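Local coordinates for protein tyrocidine synthetase 3 (Brevibacillus brevis, PDB 2JGP) that probably forms peptide bonds in the assembly-line synthesis of the antibiotic tyrocidine, through a peptidyl carrier domain joined to a condensation domain, at residues 128-133 against 210-215; 289-294 against 484-489. One frame throughout, in Å; residues are numbered along the deposited sequence.

Interaction 1 of 2, residues 128-133 against 210-215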
loop_
_atom_site.group_PDB
_atom_site.type_symbol
_atom_site.label_atom_id
_atom_site.label_comp_id
_atom_site.label_asym_id
_atom_site.label_seq_id
_atom_site.Cartn_x
_atom_site.Cartn_y
_atom_site.Cartn_z
ATOM N N GLU A 128 -1.769 4.216 30.400
ATOM C CA GLU A 128 -2.137 4.021 31.795
ATOM C C GLU A 128 -0.987 3.354 32.542
ATOM O O GLU A 128 -0.658 2.195 32.287
ATOM C CB GLU A 128 -3.410 3.179 31.893
ATOM C CG GLU A 128 -4.670 3.957 31.541
ATOM C CD GLU A 128 -5.822 3.067 31.112
ATOM O OE1 GLU A 128 -5.672 2.327 30.114
ATOM O OE2 GLU A 128 -6.886 3.122 31.762
ATOM N N GLY A 129 -0.378 4.105 33.456
ATOM C CA GLY A 129 0.803 3.654 34.185
ATOM C C GLY A 129 1.643 4.834 34.634
ATOM O O GLY A 129 1.200 5.980 34.560
ATOM N N LYS A 130 2.867 4.556 35.075
ATOM C CA LYS A 130 3.712 5.578 35.699
ATOM C C LYS A 130 4.081 6.699 34.724
ATOM O O LYS A 130 3.708 7.855 34.944
ATOM C CB LYS A 130 4.972 4.946 36.306
ATOM C CG LYS A 130 4.705 3.860 37.350
ATOM C CD LYS A 130 3.848 4.340 38.528
ATOM C CE LYS A 130 4.566 5.380 39.381
ATOM N NZ LYS A 130 3.818 5.678 40.632
ATOM N N LEU A 131 4.804 6.340 33.663
ATOM C CA LEU A 131 5.191 7.245 32.563
ATOM C C LEU A 131 6.014 8.469 32.997
ATOM O O LEU A 131 5.559 9.283 33.801
ATOM C CB LEU A 131 3.956 7.698 31.764
ATOM C CG LEU A 131 4.030 7.599 30.231
ATOM C CD1 LEU A 131 3.111 8.631 29.581
ATOM C CD2 LEU A 131 5.452 7.749 29.694
ATOM N N GLU A 132 7.221 8.595 32.447
ATOM C CA GLU A 132 8.087 9.747 32.703
ATOM C C GLU A 132 8.097 10.662 31.490
ATOM O O GLU A 132 8.503 10.244 30.402
ATOM C CB GLU A 132 9.513 9.293 32.998
ATOM C CG GLU A 132 9.648 8.421 34.234
ATOM C CD GLU A 132 11.087 8.053 34.528
ATOM O OE1 GLU A 132 11.328 6.917 34.992
ATOM O OE2 GLU A 132 11.982 8.893 34.289
ATOM N N ARG A 133 7.664 11.908 31.675
ATOM C CA ARG A 133 7.518 12.833 30.552
ATOM C C ARG A 133 8.845 13.141 29.851
ATOM O O ARG A 133 8.877 13.285 28.628
ATOM C CB ARG A 133 6.796 14.127 30.967
ATOM C CG ARG A 133 7.511 15.001 31.996
ATOM C CD ARG A 133 7.215 16.477 31.745
ATOM N NE ARG A 133 7.849 17.356 32.727
ATOM C CZ ARG A 133 7.371 17.621 33.943
ATOM N NH1 ARG A 133 6.234 17.069 34.368
ATOM N NH2 ARG A 133 8.042 18.442 34.749
ATOM N N GLY A 210 -4.992 12.258 34.301
ATOM C CA GLY A 210 -5.195 11.758 35.647
ATOM C C GLY A 210 -3.928 11.203 36.260
ATOM O O GLY A 210 -2.942 10.953 35.565
ATOM N N GLU A 211 -3.965 11.073 37.584
ATOM C CA GLU A 211 -3.003 10.315 38.391
ATOM C C GLU A 211 -1.929 9.570 37.584
ATOM O O GLU A 211 -0.803 10.058 37.464
ATOM C CB GLU A 211 -3.749 9.354 39.350
ATOM C CG GLU A 211 -5.097 9.879 39.889
ATOM C CD GLU A 211 -6.174 10.037 38.808
ATOM O OE1 GLU A 211 -6.128 9.320 37.783
ATOM O OE2 GLU A 211 -7.058 10.906 38.975
ATOM N N ASP A 212 -2.270 8.409 37.025
ATOM C CA ASP A 212 -1.340 7.640 36.189
ATOM C C ASP A 212 -1.968 7.420 34.814
ATOM O O ASP A 212 -1.935 6.319 34.272
ATOM C CB ASP A 212 -0.995 6.289 36.853
ATOM C CG ASP A 212 0.126 6.396 37.886
ATOM O OD1 ASP A 212 1.052 7.219 37.717
ATOM O OD2 ASP A 212 0.089 5.632 38.869
ATOM N N ARG A 213 -2.542 8.484 34.255
ATOM C CA ARG A 213 -3.267 8.404 32.995
ATOM C C ARG A 213 -2.836 9.552 32.095
ATOM O O ARG A 213 -2.883 10.714 32.501
ATOM C CB ARG A 213 -4.780 8.472 33.222
ATOM C CG ARG A 213 -5.342 7.435 34.203
ATOM C CD ARG A 213 -6.464 6.637 33.561
ATOM N NE ARG A 213 -7.573 7.486 33.132
ATOM C CZ ARG A 213 -8.377 7.237 32.098
ATOM N NH1 ARG A 213 -8.220 6.158 31.336
ATOM N NH2 ARG A 213 -9.349 8.089 31.813
ATOM N N TYR A 214 -2.420 9.211 30.879
ATOM C CA TYR A 214 -1.936 10.186 29.909
ATOM C C TYR A 214 -2.511 9.899 28.525
ATOM O O TYR A 214 -2.809 8.750 28.194
ATOM C CB TYR A 214 -0.409 10.136 29.821
ATOM C CG TYR A 214 0.324 10.340 31.129
ATOM C CD1 TYR A 214 0.594 9.270 31.972
ATOM C CD2 TYR A 214 0.774 11.602 31.506
ATOM C CE1 TYR A 214 1.277 9.453 33.174
ATOM C CE2 TYR A 214 1.457 11.794 32.692
ATOM C CZ TYR A 214 1.706 10.717 33.523
ATOM O OH TYR A 214 2.384 10.911 34.702
ATOM N N VAL A 215 -2.663 10.948 27.725
ATOM C CA VAL A 215 -2.943 10.794 26.298
ATOM C C VAL A 215 -1.766 11.350 25.513
ATOM O O VAL A 215 -1.401 12.509 25.682
ATOM C CB VAL A 215 -4.232 11.519 25.871
ATOM C CG1 VAL A 215 -4.419 11.424 24.349
ATOM C CG2 VAL A 215 -5.426 10.927 26.598
#
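Gly129 N donates to Asp212 O at 2.8 Å with an N-H...O angle of 159°. The same carbonyl also receives a CA-H...O contact from Glu128. Glu128 and Arg213 run side by side and point the same way, and the carboxylate oxygen OE2 of Glu128 meets Arg213 NH1 at 3.3 Å, a weak hydrogen bond within a salt bridge. It approaches the edge of the guanidinium, near its plane, although the carboxylate plane itself is turned 58° away. The other terminal nitrogen, NH2, pairs with Glu180, so the guanidinium has two acidic partners. Glu128 and Arg213 form an antiparallel, non-hydrogen-bonded pair where strand 123-129 meets strand 213-220. These are inner strands of a five-stranded mixed sheet in the condensation domain, whose family belongs to the CoA-dependent acyltransferase clan. Past this pair, 128-133 leaves the sheet toward helix 133-146, and there the Tyr214 side chain meets residues 129-131. A chi1 of -56° sets CG of Tyr214 anti to its carbonyl carbon. Tyr214 OH makes a weak 3.3 Å hydrogen bond to Lys130 O, while Gly129 O lies at the ring edge. Leu131 slides past Tyr214 in the opposite direction: its CD1 sits over one ring face, 3.9 Å from the centroid in a CH-pi contact, and its CB lies 3.5 Å from Tyr214 CE1. Farther out, Lys130 NZ remains 4.1 Å from Asp212 OD2, beyond salt-bridge distance, though the opposite charges may still attract.

Interaction 2 of 2, residues 289-294 against 484-489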
loop_
_atom_site.group_PDB
_atom_site.type_symbol
_atom_site.label_atom_id
_atom_site.label_comp_id
_atom_site.label_asym_id
_atom_site.label_seq_id
_atom_site.Cartn_x
_atom_site.Cartn_y
_atom_site.Cartn_z
ATOM N N LEU A 289 -22.222 2.505 -9.836
ATOM C CA LEU A 289 -22.918 1.985 -8.668
ATOM C C LEU A 289 -24.235 2.721 -8.510
ATOM O O LEU A 289 -24.295 3.929 -8.731
ATOM C CB LEU A 289 -22.100 2.175 -7.392
ATOM C CG LEU A 289 -20.957 1.199 -7.147
ATOM C CD1 LEU A 289 -20.225 1.613 -5.874
ATOM C CD2 LEU A 289 -21.481 -0.227 -7.059
ATOM N N PRO A 290 -25.295 1.994 -8.127
ATOM C CA PRO A 290 -26.543 2.672 -7.847
ATOM C C PRO A 290 -26.387 3.368 -6.509
ATOM O O PRO A 290 -25.851 2.781 -5.573
ATOM C CB PRO A 290 -27.559 1.532 -7.774
ATOM C CG PRO A 290 -26.787 0.364 -7.352
ATOM C CD PRO A 290 -25.396 0.541 -7.904
ATOM N N THR A 291 -26.801 4.622 -6.438
ATOM C CA THR A 291 -26.655 5.397 -5.219
ATOM C C THR A 291 -28.037 5.720 -4.672
ATOM O O THR A 291 -29.004 5.820 -5.432
ATOM C CB THR A 291 -25.864 6.685 -5.493
ATOM O OG1 THR A 291 -26.530 7.453 -6.504
ATOM C CG2 THR A 291 -24.456 6.349 -5.961
ATOM N N ASP A 292 -28.129 5.865 -3.355
ATOM C CA ASP A 292 -29.391 6.221 -2.701
ATOM C C ASP A 292 -29.746 7.688 -2.926
ATOM O O ASP A 292 -30.916 8.057 -2.932
ATOM C CB ASP A 292 -29.315 5.920 -1.203
ATOM C CG ASP A 292 -29.178 4.433 -0.917
ATOM O OD1 ASP A 292 -29.965 3.642 -1.477
ATOM O OD2 ASP A 292 -28.286 4.050 -0.135
ATOM N N PHE A 293 -28.725 8.518 -3.101
ATOM C CA PHE A 293 -28.908 9.938 -3.354
ATOM C C PHE A 293 -28.130 10.295 -4.609
ATOM O O PHE A 293 -27.186 9.596 -4.982
ATOM C CB PHE A 293 -28.400 10.750 -2.162
ATOM C CG PHE A 293 -28.896 10.247 -0.833
ATOM C CD1 PHE A 293 -28.043 9.572 0.032
ATOM C CD2 PHE A 293 -30.217 10.432 -0.461
ATOM C CE1 PHE A 293 -28.500 9.094 1.255
ATOM C CE2 PHE A 293 -30.682 9.964 0.757
ATOM C CZ PHE A 293 -29.822 9.293 1.619
ATOM N N THR A 294 -28.534 11.376 -5.255
ATOM C CA THR A 294 -27.881 11.849 -6.467
ATOM C C THR A 294 -26.439 12.221 -6.164
ATOM O O THR A 294 -26.147 12.775 -5.105
ATOM C CB THR A 294 -28.620 13.085 -7.040
ATOM O OG1 THR A 294 -29.982 12.743 -7.320
ATOM C CG2 THR A 294 -27.953 13.587 -8.312
ATOM N N THR A 484 -21.200 9.453 2.643
ATOM C CA THR A 484 -22.510 9.730 3.235
ATOM C C THR A 484 -23.466 10.388 2.226
ATOM O O THR A 484 -24.687 10.269 2.341
ATOM C CB THR A 484 -22.349 10.645 4.476
ATOM O OG1 THR A 484 -21.432 10.029 5.392
ATOM C CG2 THR A 484 -23.679 10.869 5.170
ATOM N N SER A 485 -22.902 11.077 1.240
ATOM C CA SER A 485 -23.692 11.763 0.223
ATOM C C SER A 485 -24.292 10.814 -0.822
ATOM O O SER A 485 -25.142 11.232 -1.604
ATOM C CB SER A 485 -22.826 12.806 -0.480
ATOM O OG SER A 485 -21.767 12.175 -1.168
ATOM N N LEU A 486 -23.856 9.559 -0.831
ATOM C CA LEU A 486 -24.262 8.588 -1.857
ATOM C C LEU A 486 -25.069 7.395 -1.331
ATOM O O LEU A 486 -26.015 6.952 -1.994
ATOM C CB LEU A 486 -23.025 8.062 -2.581
ATOM C CG LEU A 486 -22.143 9.075 -3.315
ATOM C CD1 LEU A 486 -20.992 8.333 -4.011
ATOM C CD2 LEU A 486 -22.945 9.893 -4.312
ATOM N N PHE A 487 -24.697 6.866 -0.164
ATOM C CA PHE A 487 -25.294 5.623 0.344
ATOM C C PHE A 487 -25.810 5.749 1.771
ATOM O O PHE A 487 -25.225 6.456 2.598
ATOM C CB PHE A 487 -24.289 4.466 0.292
ATOM C CG PHE A 487 -23.565 4.341 -1.020
ATOM C CD1 PHE A 487 -24.212 3.842 -2.142
ATOM C CD2 PHE A 487 -22.231 4.713 -1.129
ATOM C CE1 PHE A 487 -23.541 3.719 -3.350
ATOM C CE2 PHE A 487 -21.556 4.598 -2.334
ATOM C CZ PHE A 487 -22.213 4.096 -3.445
ATOM N N THR A 488 -26.913 5.054 2.045
ATOM C CA THR A 488 -27.432 4.921 3.397
ATOM C C THR A 488 -26.704 3.766 4.086
ATOM O O THR A 488 -26.109 2.906 3.425
ATOM C CB THR A 488 -28.950 4.630 3.401
ATOM O OG1 THR A 488 -29.203 3.348 2.809
ATOM C CG2 THR A 488 -29.715 5.696 2.628
ATOM N N ARG A 489 -26.751 3.755 5.416
ATOM C CA ARG A 489 -26.227 2.639 6.199
ATOM C C ARG A 489 -26.883 1.321 5.796
ATOM O O ARG A 489 -26.208 0.297 5.692
ATOM C CB ARG A 489 -26.449 2.887 7.692
ATOM C CG ARG A 489 -26.039 1.723 8.585
ATOM C CD ARG A 489 -25.969 2.146 10.039
ATOM N NE ARG A 489 -24.909 3.127 10.252
ATOM C CZ ARG A 489 -23.608 2.845 10.329
ATOM N NH1 ARG A 489 -23.175 1.595 10.222
ATOM N NH2 ARG A 489 -22.733 3.827 10.522
#
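Asp292 reaches across to Thr488 and can be followed outward from its backbone. Asp292 N donates to Leu486 O at 2.7 Å, nearly along the C=O axis, and Phe293 N adds a weaker bond to the same oxygen. Asp292 CB lies 3.5 Å from Leu486 O and also approaches Thr488 CG2. With CG anti to the carbonyl carbon (chi1 -65°), Asp292 CG stands 3.8 Å from Thr488 N. At the tip, Asp292 OD2 accepts the N-H of Thr488 N at 2.8 Å, almost straight at 172° and on its anti side. Asp292 OD2 is also bonded to Thr491 OG1. Thr488 OG1 lies 3.2 Å from Asp292 OD2 while capping Thr491 N. Thr488 is thus the N-cap of helix 489-508, and the acid gathers groups at the start of that helix, whose dipole would probably favour the negative charge of Asp292. Beside this polar cluster, Phe293 CZ packs on Thr488 CG2 at 3.7 Å, and the Phe487 ring has Pro290 O at its edge. The contact holds the loop leading to strand 303-309 against the loop between strand 476-483 and helix 489-508, with Leu289 also packing on helix 329-345.

How the interactions relate
From the N terminus, helices 10-23 to 101-113 lead to strand 123-129, which enters interaction 1. Segment 210-215 closes that loop after 76 intervening residues, which include most of helix 133-146 and of strand 202-210. The chain then continues through helices 227-241, 253-263 and 267-279 to open interaction 2 at 289-294, closed 189 residues later at 484-489. The loops therefore follow in series, neither nesting nor crossing. Interaction 1 joins two strands of the five-stranded sheet; interaction 2 ties a loop to the loop after strand 476-483 of the four-stranded sheet. Both lie in the condensation domain, their centres 44 Å apart and their nearest atoms about 24 Å apart.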